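PDB 6COJ: probable CoA-transferase alpha subunit from Rhodococcus jostii, which probably acts as the alpha subunit of a CoA-transferase-family enzyme and binds a spirocyclic coenzyme A thioester. Local coordinates for residues K19-D24 against G244-P249; L181-L186 against F214-R219; G191-T196 against L235-M240. The protein carries 1 engineered substitution. All coordinates share one frame; numbering follows the deposited sequence.

How the interactions relate
All three contacts are built on backbone hydrogen bonds, but their surroundings differ. Interaction 2 is a buried pair of parallel strands within the main sheet, with a polar histidine cluster among its apolar neighbours. Interaction 1 lies one strand further out, where strand 244-247 borders 213-217; it is partly buried, makes a single bridge, and has an exposed arginine holding a sulfate. Interaction 3 belongs to a small antiparallel sheet and is buried partly by other chains. It meets interaction 2 through backbone bonds between Asn185, Leu186 and Ala194, whereas interactions 1 and 2 are joined by backbone bonds of Val217 with Val246 and Ala248.

Interaction 1 of 3, residues K19-D24 against G244-P249; sequences KRISLD and GVVEAP. With SO4 (sulfate ion), chain C.
The guanidinium of Arg20 presents its edge to a sulfate ion, whose sulfur lies in the plane of the group. The two terminal nitrogens grip separate oxygens, Arg20 NH1 to SO4 O2 at 3.0 Å and Arg20 NH2 to SO4 O3 at 3.1 Å. The ion probably comes from the crystallisation liquor; within the protein, NH2 also forms a salt bridge with Asp18. Behind this exposed group the backbone makes the contact. Val245 uses both its polar atoms on the residues flanking Arg20: Val245 N donates to Lys19 O almost straight (2.9 Å, 170°), though from above the carbonyl plane, and Val245 O accepts from Ile21 N at 2.9 Å. One water then links Ile21 O to Glu247 N. Ile21 holds CG1 in the crowded position between backbone N and carbonyl carbon (chi1 58°), which brings CD1 to 3.8 Å from Gly244 CA, where a beta carbon on Gly244 would clash. The two branches of Val246 divide their work: CG2 lies against the carbonyl oxygens of Ile21 and Ser22, while CG1 meets Leu23 CD2 at 3.7 Å. Ser22, at the N-cap of helix 23-28, bonds through its OG to Asp25 N. The arrangement is a single beta bridge, by which the N-terminal segment lines strand 244-247, outermost within this chain in the parallel sheet of the CoA-transferase fold, just before the chain enters helix 23-28.

Interaction 2 of 3, residues L181-L186 against F214-R219; sequences LVHLNL and FVSVER
Strands 181-184 and 214-217 are parallel neighbours in the seven-stranded sheet, their short axes 4.6 Å apart and inclined by 26°. Four backbone bonds zip them together. Val182 N donates to Phe214 O and Leu184 N to Ser216 O, both nearly along the C=O axis; in return, Ser216 N and Glu218 N reach Val182 O and Leu184 O in the carbonyl planes, the last bond being the longest at 3.2 Å.

His183 carries the side-chain chemistry. With CG anti to the backbone N (chi1 -175°), its ring swings across toward the neighbouring strand and uses both nitrogens at its edge. ND1 lies 2.7 Å from Ser216 OG in a hydrogen bond that either could donate, whereas NE2 donates to Glu218 OE1, also at 2.7 Å. The carboxylate stands 77° from the ring plane, and OE1 is met from above its plane. Gripped at both ends, the ring cannot easily turn, and the glutamate's charge would probably make the imidazole more basic.

The strands are joined by a beta-alpha-beta crossover through helix 203-208, which packs on Val182 and Leu184. On that face Val182 CG2 and Val215 CG2 meet at 3.8 Å, and the side chain of Leu184 crosses that of Val215 at about a right angle, its CD1 against Val215 CG2. An alanine in place of His183 would remove both ring bonds and would probably loosen the hold on Ser216 and Glu218. Glu218 has further partners, OE1 sharing a hydrogen bond with Tyr261 OH and OE2 taking one from Asn250 N. On the histidine's face of the sheet, Leu181 runs alongside Phe214, its CD2 4.1 Å from Phe214 CB.

Interaction 3 of 3, residues G191-T196 against L235-M240; sequences GNAAYT and LILNRM
Ala193 and Leu237 form the hydrogen-bonded antiparallel pair at the centre. Ala193 N donates to Leu237 O at 3.1 Å, and Leu237 N returns a longer but almost straight bond to Ala193 O (3.3 Å, 176°). Both donors stand above the carbonyl planes they approach. Beside these bonds, Ala193 CB rests against Leu237 CB, and Ala194 CB meets Leu235 CD2 at 4.1 Å. At one end the Tyr195 ring turns its edge to Ile236, CE1 lying 3.6 Å from Ile236 CG2 as the two side chains cross at about a right angle. At the other, the amide of Asn192 runs alongside Arg239, its ND2 3.6 Å from Arg239 CG, while a water bridges Asn192 OD1 to Arg239 N. Asn238 shapes the turn here: its OD1 accepts from Met240 N in an Asx turn.

Further out, Asn192 ND2 is held by Asp188 and by an acidic side chain of another protein's chain. Arg239 hydrogen-bonds to that chain's backbone through NH1 and NH2 and forms a salt bridge from NE to an acidic side chain of it, and Tyr195 OH hydrogen-bonds to Gln233 NE2 of the second subunit. Leu226 of helix 223-229 covers Ala194 and Leu235. With Ile236 and Leu237 both facing Ala193, the pairing contains a classic beta bulge in a small three-stranded antiparallel sheet at the subunit interfaces.

Interaction 1 of 3, residues K19-D24 against G244-P249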
ATOM      1  N   LYS A  19      -7.872 -12.795  23.674  1.00 17.01           N
ATOM      2  CA  LYS A  19      -8.900 -12.800  22.644  1.00 17.28           C
ATOM      3  C   LYS A  19      -9.244 -14.193  22.131  1.00 16.20           C
ATOM      4  O   LYS A  19     -10.024 -14.316  21.180  1.00 18.16           O
ATOM      5  CB  LYS A  19      -8.471 -11.902  21.484  1.00 15.44           C
ATOM      6  CG  LYS A  19      -8.166 -10.479  21.921  1.00 16.87           C
ATOM      7  CD  LYS A  19      -7.747  -9.605  20.745  1.00 16.06           C
ATOM      8  CE  LYS A  19      -7.415  -8.213  21.218  1.00 15.91           C
ATOM      9  NZ  LYS A  19      -6.789  -7.422  20.099  1.00 15.23           N
ATOM     10  N   ARG A  20      -8.698 -15.241  22.745  1.00 18.10           N
ATOM     11  CA  ARG A  20      -8.976 -16.598  22.283  1.00 18.47           C
ATOM     12  C   ARG A  20     -10.450 -16.944  22.464  1.00 19.84           C
ATOM     13  O   ARG A  20     -11.009 -16.774  23.553  1.00 24.34           O
ATOM     14  CB  ARG A  20      -8.102 -17.593  23.045  1.00 19.21           C
ATOM     15  CG  ARG A  20      -6.651 -17.531  22.617  1.00 20.59           C
ATOM     16  CD  ARG A  20      -5.781 -18.404  23.490  1.00 25.70           C
ATOM     17  NE  ARG A  20      -5.733 -17.912  24.860  1.00 22.77           N
ATOM     18  CZ  ARG A  20      -5.079 -18.521  25.843  1.00 33.51           C
ATOM     19  NH1 ARG A  20      -4.432 -19.654  25.602  1.00 31.13           N
ATOM     20  NH2 ARG A  20      -5.075 -17.998  27.062  1.00 29.35           N
ATOM     21  N   ILE A  21     -11.069 -17.451  21.392  1.00 17.96           N
ATOM     22  CA  ILE A  21     -12.469 -17.868  21.378  1.00 17.99           C
ATOM     23  C   ILE A  21     -12.614 -19.058  20.435  1.00 23.44           C
ATOM     24  O   ILE A  21     -11.740 -19.339  19.612  1.00 21.08           O
ATOM     25  CB  ILE A  21     -13.413 -16.736  20.923  1.00 23.82           C
ATOM     26  CG1 ILE A  21     -13.016 -16.255  19.525  1.00 20.19           C
ATOM     27  CG2 ILE A  21     -13.456 -15.612  21.949  1.00 28.21           C
ATOM     28  CD1 ILE A  21     -13.838 -15.085  19.037  1.00 37.82           C
ATOM     29  N   SER A  22     -13.741 -19.764  20.550  1.00 18.28           N
ATOM     30  CA  SER A  22     -14.010 -20.905  19.685  1.00 19.30           C
ATOM     31  C   SER A  22     -14.623 -20.444  18.363  1.00 17.61           C
ATOM     32  O   SER A  22     -15.042 -19.294  18.204  1.00 19.36           O
ATOM     33  CB  SER A  22     -14.967 -21.875  20.368  1.00 21.87           C
ATOM     34  OG  SER A  22     -16.257 -21.294  20.434  1.00 22.46           O
ATOM     35  N   LEU A  23     -14.670 -21.370  17.399  1.00 20.35           N
ATOM     36  CA  LEU A  23     -15.334 -21.103  16.125  1.00 18.82           C
ATOM     37  C   LEU A  23     -16.779 -20.677  16.337  1.00 20.36           C
ATOM     38  O   LEU A  23     -17.237 -19.686  15.754  1.00 19.60           O
ATOM     39  CB  LEU A  23     -15.291 -22.356  15.246  1.00 21.79           C
ATOM     40  CG  LEU A  23     -13.910 -22.700  14.690  1.00 19.27           C
ATOM     41  CD1 LEU A  23     -13.894 -24.143  14.224  1.00 21.14           C
ATOM     42  CD2 LEU A  23     -13.559 -21.771  13.544  1.00 19.37           C
ATOM     43  N   ASP A  24     -17.520 -21.434  17.153  1.00 20.94           N
ATOM     44  CA  ASP A  24     -18.922 -21.108  17.393  1.00 18.83           C
ATOM     45  C   ASP A  24     -19.070 -19.797  18.164  1.00 19.42           C
ATOM     46  O   ASP A  24     -20.020 -19.040  17.924  1.00 22.50           O
ATOM     47  CB  ASP A  24     -19.614 -22.267  18.117  1.00 22.48           C
ATOM     48  CG  ASP A  24     -19.809 -23.490  17.227  1.00 24.25           C
ATOM     49  OD1 ASP A  24     -19.773 -23.365  15.987  1.00 24.93           O
ATOM     50  OD2 ASP A  24     -20.021 -24.592  17.772  1.00 28.18           O
ATOM     51  N   GLY A 244     -11.101 -11.226  17.890  1.00 15.58           N
ATOM     52  CA  GLY A 244     -11.093 -12.587  18.393  1.00 16.59           C
ATOM     53  C   GLY A 244     -10.128 -13.438  17.603  1.00 15.99           C
ATOM     54  O   GLY A 244      -9.955 -13.259  16.392  1.00 15.26           O
ATOM     55  N   VAL A 245      -9.500 -14.377  18.310  1.00 15.21           N
ATOM     56  CA  VAL A 245      -8.506 -15.291  17.754  1.00 14.89           C
ATOM     57  C   VAL A 245      -9.002 -16.716  17.953  1.00 15.23           C
ATOM     58  O   VAL A 245      -9.294 -17.118  19.084  1.00 17.45           O
ATOM     59  CB  VAL A 245      -7.142 -15.113  18.448  1.00 17.61           C
ATOM     60  CG1 VAL A 245      -6.139 -16.160  17.947  1.00 17.35           C
ATOM     61  CG2 VAL A 245      -6.614 -13.709  18.244  1.00 17.88           C
ATOM     62  N   VAL A 246      -9.074 -17.484  16.867  1.00 15.52           N
ATOM     63  CA  VAL A 246      -9.524 -18.874  16.913  1.00 16.81           C
ATOM     64  C   VAL A 246      -8.365 -19.769  16.495  1.00 18.34           C
ATOM     65  O   VAL A 246      -7.780 -19.574  15.425  1.00 19.67           O
ATOM     66  CB  VAL A 246     -10.732 -19.107  15.989  1.00 16.54           C
ATOM     67  CG1 VAL A 246     -11.190 -20.566  16.076  1.00 18.12           C
ATOM     68  CG2 VAL A 246     -11.878 -18.152  16.335  1.00 20.11           C
ATOM     69  N   GLU A 247      -8.037 -20.751  17.324  1.00 18.40           N
ATOM     70  CA  GLU A 247      -7.051 -21.749  16.926  1.00 17.31           C
ATOM     71  C   GLU A 247      -7.762 -22.832  16.126  1.00 18.05           C
ATOM     72  O   GLU A 247      -8.599 -23.558  16.668  1.00 21.52           O
ATOM     73  CB  GLU A 247      -6.340 -22.339  18.142  1.00 19.35           C
ATOM     74  CG  GLU A 247      -5.175 -23.223  17.763  1.00 20.49           C
ATOM     75  CD  GLU A 247      -4.229 -23.456  18.920  1.00 27.81           C
ATOM     76  OE1 GLU A 247      -4.700 -23.462  20.078  1.00 41.07           O
ATOM     77  OE2 GLU A 247      -3.015 -23.614  18.672  1.00 25.19           O
ATOM     78  N   ALA A 248      -7.438 -22.942  14.839  1.00 18.49           N
ATOM     79  CA  ALA A 248      -8.113 -23.870  13.931  1.00 17.61           C
ATOM     80  C   ALA A 248      -7.090 -24.532  13.026  1.00 17.44           C
ATOM     81  O   ALA A 248      -6.886 -24.122  11.874  1.00 17.68           O
ATOM     82  CB  ALA A 248      -9.204 -23.162  13.122  1.00 18.86           C
ATOM     83  N   PRO A 249      -6.422 -25.579  13.513  1.00 19.25           N
ATOM     84  CA  PRO A 249      -5.509 -26.350  12.657  1.00 18.71           C
ATOM     85  C   PRO A 249      -6.247 -26.933  11.462  1.00 21.08           C
ATOM     86  O   PRO A 249      -7.358 -27.453  11.591  1.00 20.77           O
ATOM     87  CB  PRO A 249      -4.989 -27.459  13.581  1.00 23.29           C
ATOM     88  CG  PRO A 249      -5.379 -27.050  14.967  1.00 23.04           C
ATOM     89  CD  PRO A 249      -6.556 -26.146  14.862  1.00 19.74           C
TER
HETATM   90  S   SO4 C 301      -2.835 -20.332  29.046  1.00 65.29           S
HETATM   91  O1  SO4 C 301      -2.553 -21.136  30.232  1.00 65.36           O
HETATM   92  O2  SO4 C 301      -3.792 -21.050  28.212  1.00 66.38           O
HETATM   93  O3  SO4 C 301      -3.390 -19.041  29.450  1.00 63.82           O
HETATM   94  O4  SO4 C 301      -1.600 -20.120  28.297  1.00 69.24           O
HETATM   95  O   HOH W   1      -9.585 -21.115  19.733  1.00 25.03           O

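Interaction 2 of 3, residues L181-L186 against F214-R219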
ATOM      1  N   LEU A 181     -13.676 -12.039   8.428  1.00 13.29           N
ATOM      2  CA  LEU A 181     -13.233 -13.387   8.782  1.00 12.80           C
ATOM      3  C   LEU A 181     -12.003 -13.684   7.936  1.00 13.89           C
ATOM      4  O   LEU A 181     -12.072 -13.643   6.704  1.00 14.12           O
ATOM      5  CB  LEU A 181     -14.326 -14.419   8.477  1.00 14.85           C
ATOM      6  CG  LEU A 181     -15.717 -14.144   9.045  1.00 14.16           C
ATOM      7  CD1 LEU A 181     -16.702 -15.179   8.513  1.00 15.73           C
ATOM      8  CD2 LEU A 181     -15.688 -14.154  10.558  1.00 18.70           C
ATOM      9  N   VAL A 182     -10.867 -13.950   8.589  1.00 14.36           N
ATOM     10  CA  VAL A 182      -9.622 -14.240   7.884  1.00 13.84           C
ATOM     11  C   VAL A 182      -8.936 -15.411   8.576  1.00 13.76           C
ATOM     12  O   VAL A 182      -9.151 -15.667   9.761  1.00 14.22           O
ATOM     13  CB  VAL A 182      -8.669 -13.016   7.812  1.00 13.06           C
ATOM     14  CG1 VAL A 182      -9.349 -11.826   7.106  1.00 13.99           C
ATOM     15  CG2 VAL A 182      -8.195 -12.609   9.208  1.00 14.77           C
ATOM     16  N   HIS A 183      -8.096 -16.122   7.819  1.00 13.19           N
ATOM     17  CA  HIS A 183      -7.320 -17.249   8.331  1.00 12.56           C
ATOM     18  C   HIS A 183      -5.847 -17.023   8.031  1.00 13.77           C
ATOM     19  O   HIS A 183      -5.481 -16.744   6.884  1.00 15.14           O
ATOM     20  CB  HIS A 183      -7.744 -18.564   7.670  1.00 14.01           C
ATOM     21  CG  HIS A 183      -7.062 -19.759   8.248  1.00 14.39           C
ATOM     22  ND1 HIS A 183      -7.471 -20.339   9.430  1.00 15.13           N
ATOM     23  CD2 HIS A 183      -5.994 -20.478   7.823  1.00 15.05           C
ATOM     24  CE1 HIS A 183      -6.693 -21.375   9.702  1.00 15.44           C
ATOM     25  NE2 HIS A 183      -5.792 -21.484   8.740  1.00 16.63           N
ATOM     26  N   LEU A 184      -5.007 -17.173   9.049  1.00 13.90           N
ATOM     27  CA  LEU A 184      -3.573 -16.965   8.915  1.00 13.82           C
ATOM     28  C   LEU A 184      -2.809 -18.152   9.497  1.00 15.08           C
ATOM     29  O   LEU A 184      -3.376 -19.053  10.121  1.00 15.23           O
ATOM     30  CB  LEU A 184      -3.134 -15.634   9.548  1.00 13.85           C
ATOM     31  CG  LEU A 184      -3.514 -14.437   8.673  1.00 13.91           C
ATOM     32  CD1 LEU A 184      -3.410 -13.133   9.446  1.00 15.70           C
ATOM     33  CD2 LEU A 184      -2.626 -14.375   7.421  1.00 15.34           C
ATOM     34  N   ASN A 185      -1.496 -18.158   9.283  1.00 14.65           N
ATOM     35  CA  ASN A 185      -0.734 -19.344   9.643  1.00 14.04           C
ATOM     36  C   ASN A 185      -0.349 -19.397  11.113  1.00 14.48           C
ATOM     37  O   ASN A 185      -0.212 -20.488  11.672  1.00 17.33           O
ATOM     38  CB  ASN A 185       0.498 -19.490   8.748  1.00 14.87           C
ATOM     39  CG  ASN A 185       0.119 -19.637   7.288  1.00 15.93           C
ATOM     40  OD1 ASN A 185      -0.072 -20.762   6.783  1.00 19.50           O
ATOM     41  ND2 ASN A 185      -0.011 -18.521   6.605  1.00 13.54           N
ATOM     42  N   LEU A 186      -0.137 -18.253  11.747  1.00 16.14           N
ATOM     43  CA  LEU A 186       0.402 -18.228  13.093  1.00 16.85           C
ATOM     44  C   LEU A 186      -0.071 -16.951  13.756  1.00 17.19           C
ATOM     45  O   LEU A 186      -0.162 -15.909  13.102  1.00 17.61           O
ATOM     46  CB  LEU A 186       1.935 -18.217  13.028  1.00 19.97           C
ATOM     47  CG  LEU A 186       2.706 -18.681  14.253  1.00 24.99           C
ATOM     48  CD1 LEU A 186       2.349 -20.125  14.593  1.00 25.24           C
ATOM     49  CD2 LEU A 186       4.178 -18.562  13.944  1.00 24.60           C
ATOM     50  N   PHE A 214     -12.311 -11.309  13.176  1.00 14.39           N
ATOM     51  CA  PHE A 214     -12.010 -12.639  13.692  1.00 14.50           C
ATOM     52  C   PHE A 214     -10.960 -13.288  12.809  1.00 16.05           C
ATOM     53  O   PHE A 214     -11.135 -13.366  11.588  1.00 18.40           O
ATOM     54  CB  PHE A 214     -13.288 -13.471  13.783  1.00 15.26           C
ATOM     55  CG  PHE A 214     -14.300 -12.843  14.674  1.00 15.93           C
ATOM     56  CD1 PHE A 214     -14.147 -12.893  16.045  1.00 18.12           C
ATOM     57  CD2 PHE A 214     -15.327 -12.080  14.136  1.00 24.69           C
ATOM     58  CE1 PHE A 214     -15.039 -12.258  16.870  1.00 25.31           C
ATOM     59  CE2 PHE A 214     -16.233 -11.446  14.959  1.00 24.70           C
ATOM     60  CZ  PHE A 214     -16.085 -11.534  16.329  1.00 24.86           C
ATOM     61  N   VAL A 215      -9.855 -13.716  13.421  1.00 16.13           N
ATOM     62  CA  VAL A 215      -8.779 -14.407  12.718  1.00 14.05           C
ATOM     63  C   VAL A 215      -8.692 -15.820  13.269  1.00 15.62           C
ATOM     64  O   VAL A 215      -8.562 -16.013  14.484  1.00 16.65           O
ATOM     65  CB  VAL A 215      -7.423 -13.682  12.823  1.00 17.41           C
ATOM     66  CG1 VAL A 215      -6.982 -13.497  14.264  1.00 21.77           C
ATOM     67  CG2 VAL A 215      -6.363 -14.437  12.033  1.00 15.74           C
ATOM     68  N   SER A 216      -8.818 -16.805  12.392  1.00 13.55           N
ATOM     69  CA  SER A 216      -8.449 -18.161  12.753  1.00 14.37           C
ATOM     70  C   SER A 216      -7.001 -18.387  12.330  1.00 15.39           C
ATOM     71  O   SER A 216      -6.539 -17.819  11.338  1.00 16.55           O
ATOM     72  CB  SER A 216      -9.414 -19.185  12.135  1.00 15.37           C
ATOM     73  OG  SER A 216      -9.485 -19.066  10.723  1.00 16.44           O
ATOM     74  N   VAL A 217      -6.268 -19.175  13.116  1.00 16.27           N
ATOM     75  CA  VAL A 217      -4.857 -19.433  12.837  1.00 15.52           C
ATOM     76  C   VAL A 217      -4.591 -20.923  12.966  1.00 17.63           C
ATOM     77  O   VAL A 217      -5.255 -21.625  13.734  1.00 18.06           O
ATOM     78  CB  VAL A 217      -3.886 -18.644  13.754  1.00 16.64           C
ATOM     79  CG1 VAL A 217      -4.016 -17.159  13.518  1.00 16.23           C
ATOM     80  CG2 VAL A 217      -4.151 -18.981  15.214  1.00 20.16           C
ATOM     81  N   GLU A 218      -3.591 -21.409  12.218  1.00 19.13           N
ATOM     82  CA  GLU A 218      -3.206 -22.813  12.343  1.00 20.63           C
ATOM     83  C   GLU A 218      -2.758 -23.155  13.759  1.00 21.47           C
ATOM     84  O   GLU A 218      -2.998 -24.268  14.244  1.00 23.53           O
ATOM     85  CB  GLU A 218      -2.086 -23.176  11.365  1.00 22.53           C
ATOM     86  CG  GLU A 218      -2.431 -23.105   9.892  1.00 22.16           C
ATOM     87  CD  GLU A 218      -3.434 -24.178   9.504  1.00 23.83           C
ATOM     88  OE1 GLU A 218      -4.400 -23.827   8.799  1.00 22.89           O
ATOM     89  OE2 GLU A 218      -3.284 -25.336   9.945  1.00 26.21           O
ATOM     90  N   ARG A 219      -2.078 -22.227  14.421  1.00 20.22           N
ATOM     91  CA  ARG A 219      -1.541 -22.462  15.749  1.00 21.15           C
ATOM     92  C   ARG A 219      -1.431 -21.122  16.462  1.00 19.28           C
ATOM     93  O   ARG A 219      -1.015 -20.121  15.867  1.00 18.72           O
ATOM     94  CB  ARG A 219      -0.152 -23.109  15.666  1.00 24.24           C
ATOM     95  CG  ARG A 219       0.460 -23.458  17.017  1.00 30.12           C
ATOM     96  CD  ARG A 219       1.855 -24.046  16.860  1.00 43.60           C
ATOM     97  NE  ARG A 219       1.854 -25.222  16.002  1.00 58.52           N
ATOM     98  CZ  ARG A 219       1.757 -26.472  16.448  1.00 77.35           C
ATOM     99  NH1 ARG A 219       1.642 -26.709  17.752  1.00 73.09           N
ATOM    100  NH2 ARG A 219       1.767 -27.489  15.587  1.00 58.89           N
TER

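Interaction 3 of 3, residues G191-T196 against L235-M240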
ATOM      1  N   GLY A 191      -3.984 -11.285  18.923  1.00 15.20           N
ATOM      2  CA  GLY A 191      -4.295 -10.910  17.564  1.00 14.60           C
ATOM      3  C   GLY A 191      -3.108 -10.538  16.694  1.00 14.13           C
ATOM      4  O   GLY A 191      -3.307 -10.291  15.500  1.00 16.10           O
ATOM      5  N   ASN A 192      -1.894 -10.448  17.238  1.00 13.90           N
ATOM      6  CA  ASN A 192      -0.745 -10.372  16.351  1.00 13.42           C
ATOM      7  C   ASN A 192      -0.701 -11.643  15.519  1.00 14.25           C
ATOM      8  O   ASN A 192      -0.891 -12.741  16.051  1.00 15.71           O
ATOM      9  CB  ASN A 192       0.532 -10.206  17.164  1.00 15.09           C
ATOM     10  CG  ASN A 192       0.549  -8.927  17.956  1.00 15.19           C
ATOM     11  OD1 ASN A 192       0.395  -7.823  17.408  1.00 14.21           O
ATOM     12  ND2 ASN A 192       0.709  -9.060  19.273  1.00 15.53           N
ATOM     13  N   ALA A 193      -0.511 -11.500  14.208  1.00 14.07           N
ATOM     14  CA  ALA A 193      -0.638 -12.679  13.356  1.00 13.04           C
ATOM     15  C   ALA A 193       0.168 -12.522  12.075  1.00 15.25           C
ATOM     16  O   ALA A 193       0.405 -11.403  11.593  1.00 15.91           O
ATOM     17  CB  ALA A 193      -2.098 -13.021  13.034  1.00 13.90           C
ATOM     18  N   ALA A 194       0.566 -13.666  11.519  1.00 15.91           N
ATOM     19  CA  ALA A 194       1.461 -13.703  10.378  1.00 13.39           C
ATOM     20  C   ALA A 194       0.971 -14.696   9.337  1.00 14.87           C
ATOM     21  O   ALA A 194       0.317 -15.702   9.653  1.00 14.54           O
ATOM     22  CB  ALA A 194       2.883 -14.091  10.783  1.00 15.50           C
ATOM     23  N   TYR A 195       1.315 -14.416   8.087  1.00 14.94           N
ATOM     24  CA  TYR A 195       1.244 -15.402   7.026  1.00 14.82           C
ATOM     25  C   TYR A 195       2.630 -15.977   6.765  1.00 14.50           C
ATOM     26  O   TYR A 195       3.658 -15.331   6.998  1.00 15.14           O
ATOM     27  CB  TYR A 195       0.678 -14.801   5.734  1.00 15.07           C
ATOM     28  CG  TYR A 195       1.630 -13.897   4.971  1.00 14.52           C
ATOM     29  CD1 TYR A 195       1.822 -12.577   5.357  1.00 13.40           C
ATOM     30  CD2 TYR A 195       2.325 -14.365   3.854  1.00 13.52           C
ATOM     31  CE1 TYR A 195       2.690 -11.732   4.647  1.00 13.33           C
ATOM     32  CE2 TYR A 195       3.193 -13.542   3.151  1.00 15.53           C
ATOM     33  CZ  TYR A 195       3.374 -12.225   3.549  1.00 15.19           C
ATOM     34  OH  TYR A 195       4.221 -11.409   2.827  1.00 15.89           O
ATOM     35  N   THR A 196       2.640 -17.211   6.292  1.00 14.60           N
ATOM     36  CA  THR A 196       3.820 -17.870   5.767  1.00 16.69           C
ATOM     37  C   THR A 196       3.480 -18.298   4.351  1.00 27.29           C
ATOM     38  O   THR A 196       2.342 -18.677   4.058  1.00 71.73           O
ATOM     39  CB  THR A 196       4.203 -19.093   6.612  1.00 19.62           C
ATOM     40  OG1 THR A 196       3.122 -20.031   6.602  1.00 24.02           O
ATOM     41  CG2 THR A 196       4.487 -18.688   8.048  1.00 25.79           C
ATOM     42  N   LEU A 235       4.330  -9.999   9.615  1.00 15.41           N
ATOM     43  CA  LEU A 235       3.445  -9.697  10.740  1.00 14.92           C
ATOM     44  C   LEU A 235       2.388  -8.707  10.265  1.00 15.25           C
ATOM     45  O   LEU A 235       2.483  -7.496  10.486  1.00 15.94           O
ATOM     46  CB  LEU A 235       4.241  -9.148  11.921  1.00 15.49           C
ATOM     47  CG  LEU A 235       5.347 -10.046  12.485  1.00 17.09           C
ATOM     48  CD1 LEU A 235       6.233  -9.296  13.464  1.00 17.85           C
ATOM     49  CD2 LEU A 235       4.725 -11.267  13.155  1.00 19.61           C
ATOM     50  N   ILE A 236       1.376  -9.237   9.577  1.00 15.28           N
ATOM     51  CA  ILE A 236       0.421  -8.365   8.897  1.00 16.40           C
ATOM     52  C   ILE A 236      -0.731  -7.892   9.778  1.00 14.76           C
ATOM     53  O   ILE A 236      -1.381  -6.898   9.432  1.00 15.63           O
ATOM     54  CB  ILE A 236      -0.081  -8.908   7.546  1.00 16.14           C
ATOM     55  CG1 ILE A 236      -0.908 -10.185   7.733  1.00 15.84           C
ATOM     56  CG2 ILE A 236       1.100  -9.109   6.564  1.00 17.31           C
ATOM     57  CD1 ILE A 236      -1.635 -10.613   6.451  1.00 18.49           C
ATOM     58  N   LEU A 237      -1.017  -8.565  10.889  1.00 14.88           N
ATOM     59  CA  LEU A 237      -2.018  -8.075  11.828  1.00 14.75           C
ATOM     60  C   LEU A 237      -1.350  -7.697  13.140  1.00 14.92           C
ATOM     61  O   LEU A 237      -0.526  -8.456  13.668  1.00 13.62           O
ATOM     62  CB  LEU A 237      -3.096  -9.123  12.106  1.00 14.99           C
ATOM     63  CG  LEU A 237      -3.847  -9.719  10.906  1.00 13.89           C
ATOM     64  CD1 LEU A 237      -5.018 -10.582  11.369  1.00 14.49           C
ATOM     65  CD2 LEU A 237      -4.352  -8.658   9.957  1.00 16.65           C
ATOM     66  N   ASN A 238      -1.717  -6.536  13.666  1.00 15.18           N
ATOM     67  CA  ASN A 238      -1.345  -6.122  15.010  1.00 13.83           C
ATOM     68  C   ASN A 238      -2.593  -6.138  15.896  1.00 14.17           C
ATOM     69  O   ASN A 238      -3.698  -6.435  15.434  1.00 14.75           O
ATOM     70  CB  ASN A 238      -0.600  -4.776  14.979  1.00 13.99           C
ATOM     71  CG  ASN A 238      -1.467  -3.625  14.495  1.00 14.05           C
ATOM     72  OD1 ASN A 238      -2.623  -3.490  14.898  1.00 15.33           O
ATOM     73  ND2 ASN A 238      -0.915  -2.802  13.616  1.00 15.94           N
ATOM     74  N   ARG A 239      -2.417  -5.814  17.180  1.00 15.20           N
ATOM     75  CA  ARG A 239      -3.514  -6.011  18.127  1.00 15.75           C
ATOM     76  C   ARG A 239      -4.701  -5.098  17.853  1.00 16.52           C
ATOM     77  O   ARG A 239      -5.820  -5.436  18.255  1.00 18.57           O
ATOM     78  CB  ARG A 239      -3.034  -5.831  19.571  1.00 17.38           C
ATOM     79  CG  ARG A 239      -2.142  -6.943  20.073  1.00 16.07           C
ATOM     80  CD  ARG A 239      -1.807  -6.773  21.563  1.00 16.63           C
ATOM     81  NE  ARG A 239      -0.871  -5.668  21.799  1.00 15.90           N
ATOM     82  CZ  ARG A 239      -1.193  -4.507  22.357  1.00 16.65           C
ATOM     83  NH1 ARG A 239      -2.440  -4.265  22.751  1.00 17.69           N
ATOM     84  NH2 ARG A 239      -0.255  -3.578  22.516  1.00 16.12           N
ATOM     85  N   MET A 240      -4.493  -3.959  17.186  1.00 15.94           N
ATOM     86  CA  MET A 240      -5.585  -3.040  16.873  1.00 19.38           C
ATOM     87  C   MET A 240      -6.429  -3.507  15.713  1.00 14.27           C
ATOM     88  O   MET A 240      -7.356  -2.787  15.316  1.00 17.24           O
ATOM     89  CB  MET A 240      -5.043  -1.681  16.450  1.00 26.67           C
ATOM     90  CG  MET A 240      -4.044  -1.121  17.361  1.00 26.31           C
ATOM     91  SD  MET A 240      -3.770   0.589  16.978  1.00 20.53           S
ATOM     92  CE  MET A 240      -2.716   0.495  15.550  1.00 19.65           C
TER
HETATM   93  O   HOH W   2       0.330  -5.187  18.086  1.00 16.35           O